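Local coordinates for YscQ-C, type III secretion protein (PDB 3UEP) that forms part of the Yop type III secretion machinery of Yersinia, as the C-terminal fragment of YscQ made from an internal translation start, at residues V27-L32 with D47-V52. Numbering follows the deposited sequence.
Sequences VGRQIL and DLTTPV
R29 holds the backbone of D47 and L48 with two bonds, one from its own backbone and one from its side chain, a worked example of an arginine whose guanidinium binds a backbone carbonyl rather than a carboxylate. R29 N donates to L48 O over 3.0 Å, from a position tilted out of the carbonyl plane. The side chain starts with CG between the backbone N and the carbonyl carbon (chi1 66°), and bends at chi2 and again at chi3 place CD and NE. R29 NH1 donates to D47 O at 2.7 Å, in the plane of that carbonyl, although the oxygen sits 22° out of the guanidinium plane. Both bonds are bent, with N-H...O angles of 138°. The flat group is sandwiched off centre: T49 OG1 lies over one face, and CD2 of L32, from R29's own segment, over the other. D47's carboxylate stays apart, D47 OD2 lying 5.2 Å from R29 NH1.

Beside these polar bonds, G28, with no side chain, lays its CA 3.2 Å from L48 O, with T50 OG1 also near that CA. On the buried side, V27 CG2 meets L48 CD1 at 3.7 Å, the two side chains slanting across one another. V27 also packs on V56 and on V27 of the second subunit, and L48 packs on F25 of that subunit.

The contact thus ties the turn at G28 and R29 to the corner at T49 and T50 in this FliN-type C-terminal domain, where residues of both segments pair antiparallel with the second subunit and carry the sheet across the interface. Because the guanidinium meets a neutral carbonyl, its charge is probably eased by the peptide dipole, with D47's carboxylate adding at most a longer-range attraction.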
# COMPACT_ATOMS: atom_id res chain seq x y z
N VAL A 27 -2.33 3.42 -0.09
CA VAL A 27 -2.84 4.79 -0.05
C VAL A 27 -2.17 5.59 1.05
O VAL A 27 -1.73 5.05 2.05
CB VAL A 27 -4.35 4.82 0.20
CG1 VAL A 27 -5.08 4.20 -0.95
CG2 VAL A 27 -4.67 4.07 1.49
N GLY A 28 -2.10 6.90 0.86
CA GLY A 28 -1.74 7.77 1.95
C GLY A 28 -0.25 7.98 2.13
O GLY A 28 0.57 7.41 1.40
N ARG A 29 0.07 8.82 3.12
CA ARG A 29 1.42 9.28 3.40
C ARG A 29 2.37 8.11 3.52
O ARG A 29 1.95 6.95 3.66
CB ARG A 29 1.49 9.97 4.77
CG ARG A 29 1.23 8.99 5.94
CD ARG A 29 0.51 9.66 7.09
NE ARG A 29 1.34 10.71 7.66
CZ ARG A 29 0.94 11.57 8.59
NH1 ARG A 29 -0.30 11.51 9.06
NH2 ARG A 29 1.79 12.48 9.04
N GLN A 30 3.65 8.42 3.52
CA GLN A 30 4.64 7.37 3.61
C GLN A 30 5.63 7.68 4.73
O GLN A 30 6.62 6.96 4.89
CB GLN A 30 5.35 7.18 2.26
CG GLN A 30 4.39 6.91 1.07
CD GLN A 30 5.14 6.66 -0.25
OE1 GLN A 30 5.68 5.57 -0.47
NE2 GLN A 30 5.18 7.68 -1.11
N ILE A 31 5.36 8.74 5.51
CA ILE A 31 6.28 9.11 6.60
C ILE A 31 5.61 9.38 7.95
O ILE A 31 4.82 10.31 8.09
CB ILE A 31 7.16 10.34 6.25
CG1 ILE A 31 7.99 10.09 4.99
CG2 ILE A 31 8.11 10.64 7.39
CD1 ILE A 31 9.13 9.09 5.20
N LEU A 32 5.95 8.57 8.95
CA LEU A 32 5.66 8.89 10.35
C LEU A 32 6.98 8.88 11.13
O LEU A 32 7.81 7.98 10.94
CB LEU A 32 4.72 7.85 10.97
CG LEU A 32 3.31 7.74 10.37
CD1 LEU A 32 2.51 6.66 11.07
CD2 LEU A 32 2.60 9.05 10.46
N ASP A 47 -4.42 10.45 10.02
CA ASP A 47 -4.81 11.12 8.81
C ASP A 47 -3.82 10.68 7.73
O ASP A 47 -2.60 10.75 7.93
CB ASP A 47 -4.73 12.62 9.03
CG ASP A 47 -5.11 13.40 7.82
OD1 ASP A 47 -6.19 13.11 7.26
OD2 ASP A 47 -4.33 14.28 7.42
N LEU A 48 -4.33 10.20 6.59
CA LEU A 48 -3.49 9.68 5.52
C LEU A 48 -3.00 10.78 4.57
O LEU A 48 -2.32 10.49 3.58
CB LEU A 48 -4.23 8.61 4.72
CG LEU A 48 -4.57 7.30 5.45
CD1 LEU A 48 -5.11 6.28 4.47
CD2 LEU A 48 -3.34 6.74 6.13
N THR A 49 -3.36 12.03 4.86
CA THR A 49 -2.95 13.17 4.04
C THR A 49 -3.41 13.03 2.60
O THR A 49 -2.66 13.31 1.67
CB THR A 49 -1.41 13.35 4.06
OG1 THR A 49 -0.91 13.14 5.39
CG2 THR A 49 -1.02 14.75 3.61
N THR A 50 -4.65 12.59 2.41
CA THR A 50 -5.24 12.48 1.07
C THR A 50 -6.76 12.53 1.18
O THR A 50 -7.31 12.13 2.21
CB THR A 50 -4.82 11.18 0.32
OG1 THR A 50 -5.04 10.04 1.16
CG2 THR A 50 -3.35 11.23 -0.09
N PRO A 51 -7.45 13.00 0.13
CA PRO A 51 -8.91 13.03 0.18
C PRO A 51 -9.47 11.61 0.22
O PRO A 51 -8.69 10.65 0.21
CB PRO A 51 -9.30 13.72 -1.14
CG PRO A 51 -8.05 14.36 -1.65
CD PRO A 51 -6.93 13.49 -1.16
N VAL A 52 -10.79 11.47 0.28
CA VAL A 52 -11.43 10.16 0.36
C VAL A 52 -11.20 9.30 -0.88
O VAL A 52 -11.22 8.07 -0.79
CB VAL A 52 -12.94 10.27 0.68
CG1 VAL A 52 -13.14 10.78 2.11
CG2 VAL A 52 -13.65 11.16 -0.34